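Local structure of acetylacetone-cleaving enzyme (Acinetobacter johnsonii, 3BAL) at residues S58-H64 / G101-T107; L72-E78 / F108-Q114. The protein cleaves acetylacetone with one molecule of oxygen to give methylglyoxal and acetate, as an iron-dependent homotetrameric dioxygenase that carries zinc in this crystal. All coordinates share one frame. Residue numbers count along the deposited sequence, not the author numbering.

Contact 1. Residues S58-H64 / G101-T107; sequences SFASHIH and GALHGKT. With ZN (zinc ion), chain E.
The two segments run antiparallel, regularly paired at 62-63 with 103-104, and hold a zinc ion between three histidines. At Gly-101 the positive phi (104°) would press a CB against the preceding carbonyl, so glycine fits; its N donates to His-64 O at 2.6 Å. Ala-102 O accepts from His-64 N (3.0 Å), and its methyl packs 4.4 Å (CB to CB) from His-64, small enough for the buried spot where Glu-11 of a neighbouring subunit also touches it. Leu-103 and Ile-63 form a non-hydrogen-bonded pair (CA-CA 4.6 Å); Leu-103 CD1 meets Ile-63 CG1 at 3.4 Å on the face away from the metal. His-104 and His-62 form the hydrogen-bonded pair: His-104 N to His-62 O 2.9 Å, His-62 N to His-104 O 3.1 Å. This is the metal site of the cupin jelly roll, with the His-X-His pair on one strand and the third histidine on its neighbour. His-62 NE2 (chi1 p, 2.2 Å), His-64 NE2 (m, 2.1 Å) and His-104 ND1 (m, 2.1 Å) bind the zinc. His-62 ND1 is oriented by Ala-60 O (2.8 Å), His-104 NE2 by Glu-98. At Gly-105 the chain turns, its O accepting from Ser-61 OG (2.5 Å). Lys-106 lies extended, CE 3.5 Å from Ser-58 OG. Thr-107 O accepts from Phe-59 N (3.2 Å), while water 1 accepts from Thr-107 N (2.9 Å).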
loop_
_atom_site.group_PDB
_atom_site.type_symbol
_atom_site.label_atom_id
_atom_site.label_comp_id
_atom_site.label_asym_id
_atom_site.label_seq_id
_atom_site.Cartn_x
_atom_site.Cartn_y
_atom_site.Cartn_z
ATOM N N SER A 58 4.165 13.596 -25.850
ATOM C CA SER A 58 4.893 13.492 -24.592
ATOM C C SER A 58 4.113 14.085 -23.427
ATOM O O SER A 58 3.085 14.743 -23.620
ATOM C CB SER A 58 6.241 14.213 -24.701
ATOM O OG SER A 58 6.061 15.592 -24.980
ATOM N N PHE A 59 4.607 13.835 -22.217
ATOM C CA PHE A 59 3.993 14.354 -20.999
ATOM C C PHE A 59 4.890 15.435 -20.406
ATOM O O PHE A 59 6.105 15.397 -20.584
ATOM C CB PHE A 59 3.806 13.245 -19.954
ATOM C CG PHE A 59 2.722 12.251 -20.293
ATOM C CD1 PHE A 59 3.028 11.040 -20.924
ATOM C CD2 PHE A 59 1.396 12.511 -19.946
ATOM C CE1 PHE A 59 2.026 10.103 -21.195
ATOM C CE2 PHE A 59 0.386 11.585 -20.212
ATOM C CZ PHE A 59 0.699 10.377 -20.835
ATOM N N ALA A 60 4.285 16.398 -19.711
ATOM C CA ALA A 60 5.036 17.478 -19.072
ATOM C C ALA A 60 5.888 16.880 -17.955
ATOM O O ALA A 60 5.595 15.784 -17.471
ATOM C CB ALA A 60 4.079 18.511 -18.506
ATOM N N SER A 61 6.935 17.601 -17.554
ATOM C CA SER A 61 7.856 17.151 -16.511
ATOM C C SER A 61 7.196 16.876 -15.164
ATOM O O SER A 61 6.434 17.696 -14.655
ATOM C CB SER A 61 8.972 18.181 -16.310
ATOM O OG SER A 61 9.741 18.328 -17.489
ATOM N N HIS A 62 7.510 15.726 -14.574
ATOM C CA HIS A 62 6.926 15.375 -13.293
ATOM C C HIS A 62 7.761 14.375 -12.511
ATOM O O HIS A 62 8.653 13.716 -13.050
ATOM C CB HIS A 62 5.539 14.782 -13.496
ATOM C CG HIS A 62 5.529 13.564 -14.368
ATOM N ND1 HIS A 62 5.544 13.631 -15.745
ATOM C CD2 HIS A 62 5.541 12.244 -14.056
ATOM C CE1 HIS A 62 5.566 12.406 -16.244
ATOM N NE2 HIS A 62 5.564 11.546 -15.240
ATOM N N ILE A 63 7.437 14.264 -11.230
ATOM C CA ILE A 63 8.107 13.346 -10.324
ATOM C C ILE A 63 7.049 12.407 -9.733
ATOM O O ILE A 63 5.958 12.850 -9.368
ATOM C CB ILE A 63 8.787 14.115 -9.168
ATOM C CG1 ILE A 63 9.893 15.015 -9.720
ATOM C CG2 ILE A 63 9.335 13.131 -8.144
ATOM C CD1 ILE A 63 10.539 15.913 -8.690
ATOM N N HIS A 64 7.368 11.116 -9.663
ATOM C CA HIS A 64 6.464 10.122 -9.083
ATOM C C HIS A 64 6.669 10.097 -7.572
ATOM O O HIS A 64 7.754 9.772 -7.087
ATOM C CB HIS A 64 6.749 8.733 -9.660
ATOM C CG HIS A 64 6.249 8.555 -11.056
ATOM N ND1 HIS A 64 5.113 7.831 -11.354
ATOM C CD2 HIS A 64 6.685 9.074 -12.228
ATOM C CE1 HIS A 64 4.869 7.915 -12.651
ATOM N NE2 HIS A 64 5.807 8.663 -13.204
ATOM N N GLY A 101 10.067 8.701 -6.512
ATOM C CA GLY A 101 11.180 9.612 -6.731
ATOM C C GLY A 101 11.601 9.725 -8.188
ATOM O O GLY A 101 12.345 10.638 -8.547
ATOM N N ALA A 102 11.128 8.805 -9.027
ATOM C CA ALA A 102 11.480 8.806 -10.443
ATOM C C ALA A 102 11.156 10.145 -11.105
ATOM O O ALA A 102 10.033 10.630 -11.033
ATOM C CB ALA A 102 10.763 7.673 -11.165
ATOM N N LEU A 103 12.160 10.732 -11.749
ATOM C CA LEU A 103 12.002 12.014 -12.435
ATOM C C LEU A 103 11.813 11.807 -13.935
ATOM O O LEU A 103 12.717 11.321 -14.618
ATOM C CB LEU A 103 13.232 12.888 -12.200
ATOM C CG LEU A 103 13.247 14.252 -12.882
ATOM C CD1 LEU A 103 12.114 15.122 -12.353
ATOM C CD2 LEU A 103 14.585 14.924 -12.616
ATOM N N HIS A 104 10.641 12.183 -14.442
ATOM C CA HIS A 104 10.335 12.037 -15.862
ATOM C C HIS A 104 10.190 13.394 -16.548
ATOM O O HIS A 104 9.091 13.957 -16.629
ATOM C CB HIS A 104 9.058 11.216 -16.029
ATOM C CG HIS A 104 9.178 9.810 -15.524
ATOM N ND1 HIS A 104 8.080 9.023 -15.251
ATOM C CD2 HIS A 104 10.265 9.042 -15.265
ATOM C CE1 HIS A 104 8.486 7.832 -14.846
ATOM N NE2 HIS A 104 9.806 7.817 -14.847
ATOM N N GLY A 105 11.318 13.900 -17.049
ATOM C CA GLY A 105 11.355 15.194 -17.714
ATOM C C GLY A 105 10.447 15.324 -18.917
ATOM O O GLY A 105 9.711 16.308 -19.039
ATOM N N LYS A 106 10.497 14.343 -19.811
ATOM C CA LYS A 106 9.663 14.368 -21.007
ATOM C C LYS A 106 9.436 12.954 -21.577
ATOM O O LYS A 106 10.002 12.599 -22.610
ATOM C CB LYS A 106 10.320 15.278 -22.062
ATOM C CG LYS A 106 9.444 15.611 -23.267
ATOM C CD LYS A 106 10.152 16.575 -24.206
ATOM C CE LYS A 106 9.280 16.917 -25.400
ATOM N NZ LYS A 106 9.968 17.778 -26.404
ATOM N N THR A 107 8.626 12.143 -20.896
ATOM C CA THR A 107 8.336 10.798 -21.388
ATOM C C THR A 107 7.833 10.997 -22.823
ATOM O O THR A 107 6.854 11.715 -23.047
ATOM C CB THR A 107 7.269 10.098 -20.511
ATOM O OG1 THR A 107 7.796 9.899 -19.194
ATOM C CG2 THR A 107 6.882 8.748 -21.099
HETATM ZN ZN ZN E . 6.027 9.355 -15.145
HETATM O O HOH W 1 7.327 13.376 -18.646
HETATM O O HOH W 2 7.834 17.999 -21.007
#

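Contact 2. Residues L72-E78 / F108-Q114; sequences LTKGKME and FFPVESQ
Residues 72-78 and 108-114 are antiparallel in two short ladders whose register shifts by two residues. In the first, Lys-74 pairs with Gln-114 (CA-CA 4.9 Å): Gln-114 N donates to Lys-74 O at 2.9 Å. Gln-114 O accepts from both Thr-73 N (3.0 Å) and Lys-74 N (3.2 Å), with a weak bond from Thr-73 OG1 (3.3 Å). Two residues facing one make a classic beta bulge, helped by the helix-like psi of Thr-73 (-19°). Between the ladders Gly-75 adopts phi/psi 89/-147; a CB there would collide with Ser-113 OG and Glu-112 O, so glycine is needed. Ser-113 (chi1 -43°) bridges the mismatch: its OG accepts from Lys-76 N (3.1 Å) and donates to Val-111 O (2.6 Å). Thus the jelly-roll strand 113-120 pairs with 68-74, while 76-79 touches the weakly bonded strand 108-109 through a single bridge, Glu-78 with Phe-108. There Glu-78 N donates to Phe-108 O (2.9 Å) and Phe-108 N to Glu-78 O (3.2 Å). Pro-110, lacking an amide hydrogen, suits the bend and sets CD 3.4 Å from Lys-76 O. The long, unbranched Met-77, t at chi1 and chi2, lays CG 3.6 Å from Phe-109 CE2, its SD 4.6 Å from the ring centroid in an oblique Met-aromatic contact.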
loop_
_atom_site.group_PDB
_atom_site.type_symbol
_atom_site.label_atom_id
_atom_site.label_comp_id
_atom_site.label_asym_id
_atom_site.label_seq_id
_atom_site.Cartn_x
_atom_site.Cartn_y
_atom_site.Cartn_z
ATOM N N LEU A 72 2.998 -1.608 -21.441
ATOM C CA LEU A 72 2.955 -1.002 -22.771
ATOM C C LEU A 72 2.395 -2.051 -23.714
ATOM O O LEU A 72 3.052 -3.056 -24.001
ATOM C CB LEU A 72 4.363 -0.598 -23.220
ATOM C CG LEU A 72 4.524 0.085 -24.580
ATOM C CD1 LEU A 72 3.807 1.428 -24.586
ATOM C CD2 LEU A 72 5.996 0.278 -24.857
ATOM N N THR A 73 1.183 -1.817 -24.205
ATOM C CA THR A 73 0.533 -2.781 -25.087
ATOM C C THR A 73 0.763 -2.533 -26.559
ATOM O O THR A 73 0.580 -3.435 -27.377
ATOM C CB THR A 73 -0.981 -2.825 -24.827
ATOM O OG1 THR A 73 -1.515 -1.501 -24.922
ATOM C CG2 THR A 73 -1.264 -3.381 -23.437
ATOM N N LYS A 74 1.173 -1.317 -26.900
ATOM C CA LYS A 74 1.412 -0.974 -28.294
ATOM C C LYS A 74 2.393 0.182 -28.440
ATOM O O LYS A 74 2.391 1.113 -27.637
ATOM C CB LYS A 74 0.086 -0.605 -28.968
ATOM C CG LYS A 74 0.224 -0.217 -30.428
ATOM C CD LYS A 74 -1.103 0.247 -30.997
ATOM C CE LYS A 74 -0.974 0.550 -32.486
ATOM N NZ LYS A 74 -0.480 -0.651 -33.249
ATOM N N GLY A 75 3.240 0.108 -29.461
ATOM C CA GLY A 75 4.187 1.184 -29.704
ATOM C C GLY A 75 5.537 1.099 -29.020
ATOM O O GLY A 75 6.084 0.016 -28.817
ATOM N N LYS A 76 6.069 2.269 -28.670
ATOM C CA LYS A 76 7.371 2.399 -28.017
ATOM C C LYS A 76 7.332 3.620 -27.093
ATOM O O LYS A 76 6.716 4.631 -27.433
ATOM C CB LYS A 76 8.453 2.595 -29.079
ATOM C CG LYS A 76 8.460 1.526 -30.148
ATOM C CD LYS A 76 9.016 2.082 -31.430
ATOM C CE LYS A 76 10.509 2.101 -31.413
ATOM N NZ LYS A 76 10.917 1.183 -32.510
ATOM N N MET A 77 7.995 3.532 -25.940
ATOM C CA MET A 77 8.010 4.634 -24.968
ATOM C C MET A 77 9.409 4.896 -24.384
ATOM O O MET A 77 10.038 3.985 -23.851
ATOM C CB MET A 77 7.016 4.328 -23.834
ATOM C CG MET A 77 6.998 5.344 -22.696
ATOM S SD MET A 77 5.698 4.994 -21.497
ATOM C CE MET A 77 6.397 3.554 -20.688
ATOM N N GLU A 78 9.886 6.138 -24.496
ATOM C CA GLU A 78 11.200 6.523 -23.972
ATOM C C GLU A 78 11.040 7.127 -22.581
ATOM O O GLU A 78 10.545 8.242 -22.437
ATOM C CB GLU A 78 11.876 7.543 -24.898
ATOM C CG GLU A 78 12.463 6.957 -26.182
ATOM C CD GLU A 78 12.794 8.026 -27.221
ATOM O OE1 GLU A 78 13.014 9.192 -26.838
ATOM O OE2 GLU A 78 12.845 7.699 -28.425
ATOM N N PHE A 108 8.501 10.347 -23.779
ATOM C CA PHE A 108 8.217 10.510 -25.212
ATOM C C PHE A 108 7.780 9.266 -26.005
ATOM O O PHE A 108 8.316 8.169 -25.816
ATOM C CB PHE A 108 9.479 11.106 -25.857
ATOM C CG PHE A 108 9.309 11.538 -27.285
ATOM C CD1 PHE A 108 8.572 12.673 -27.600
ATOM C CD2 PHE A 108 9.912 10.823 -28.315
ATOM C CE1 PHE A 108 8.439 13.096 -28.924
ATOM C CE2 PHE A 108 9.783 11.234 -29.644
ATOM C CZ PHE A 108 9.046 12.372 -29.947
ATOM N N PHE A 109 6.829 9.454 -26.921
ATOM C CA PHE A 109 6.330 8.365 -27.764
ATOM C C PHE A 109 6.674 8.607 -29.238
ATOM O O PHE A 109 5.969 9.324 -29.945
ATOM C CB PHE A 109 4.824 8.224 -27.591
ATOM C CG PHE A 109 4.417 7.987 -26.172
ATOM C CD1 PHE A 109 4.215 9.057 -25.305
ATOM C CD2 PHE A 109 4.312 6.693 -25.677
ATOM C CE1 PHE A 109 3.916 8.840 -23.968
ATOM C CE2 PHE A 109 4.013 6.461 -24.335
ATOM C CZ PHE A 109 3.816 7.536 -23.480
ATOM N N PRO A 110 7.768 7.992 -29.719
ATOM C CA PRO A 110 8.262 8.111 -31.101
ATOM C C PRO A 110 7.295 7.591 -32.164
ATOM O O PRO A 110 7.341 8.014 -33.316
ATOM C CB PRO A 110 9.552 7.285 -31.078
ATOM C CG PRO A 110 9.935 7.241 -29.614
ATOM C CD PRO A 110 8.611 7.054 -28.950
ATOM N N VAL A 111 6.422 6.684 -31.745
ATOM C CA VAL A 111 5.464 6.049 -32.629
ATOM C C VAL A 111 4.097 5.961 -31.929
ATOM O O VAL A 111 4.032 6.032 -30.704
ATOM C CB VAL A 111 6.001 4.634 -32.984
ATOM C CG1 VAL A 111 5.254 3.574 -32.187
ATOM C CG2 VAL A 111 5.967 4.400 -34.463
ATOM N N GLU A 112 3.006 5.820 -32.683
ATOM C CA GLU A 112 1.694 5.730 -32.035
ATOM C C GLU A 112 1.690 4.574 -31.032
ATOM O O GLU A 112 1.925 3.421 -31.399
ATOM C CB GLU A 112 0.580 5.528 -33.051
ATOM C CG GLU A 112 -0.793 5.620 -32.405
ATOM C CD GLU A 112 -1.876 5.996 -33.385
ATOM O OE1 GLU A 112 -2.138 5.205 -34.321
ATOM O OE2 GLU A 112 -2.467 7.090 -33.218
ATOM N N SER A 113 1.396 4.887 -29.770
ATOM C CA SER A 113 1.426 3.894 -28.699
ATOM C C SER A 113 0.193 3.835 -27.790
ATOM O O SER A 113 -0.723 4.654 -27.886
ATOM C CB SER A 113 2.661 4.160 -27.825
ATOM O OG SER A 113 3.805 4.439 -28.613
ATOM N N GLN A 114 0.201 2.843 -26.900
ATOM C CA GLN A 114 -0.846 2.656 -25.897
ATOM C C GLN A 114 -0.217 1.981 -24.672
ATOM O O GLN A 114 0.601 1.068 -24.809
ATOM C CB GLN A 114 -2.004 1.781 -26.420
ATOM C CG GLN A 114 -3.060 1.456 -25.329
ATOM C CD GLN A 114 -4.235 0.600 -25.812
ATOM O OE1 GLN A 114 -5.183 1.104 -26.425
ATOM N NE2 GLN A 114 -4.178 -0.701 -25.529
#

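Overall arrangement
Contacts 1 and 2 have centres 15 Å apart and belong to one cupin barrel, their segments alternating along the chain. Thr-107 leads directly into Phe-108, so the short loop after the strand bearing His-104 delivers the chain to its bridge with Glu-78 in contact 2. The two meet in apolar packing: Phe-59 CE1 lies 3.6 Å from Phe-109 CE1, Thr-107 CG2 3.8 Å from Met-77 CG, and Ser-58 CB 4.0 Å from Phe-108 CD1. Contact 1 supplies all three protein ligands of the zinc; contact 2 supplies none, but the side chain of Met-77 comes within about 8 Å of the ion.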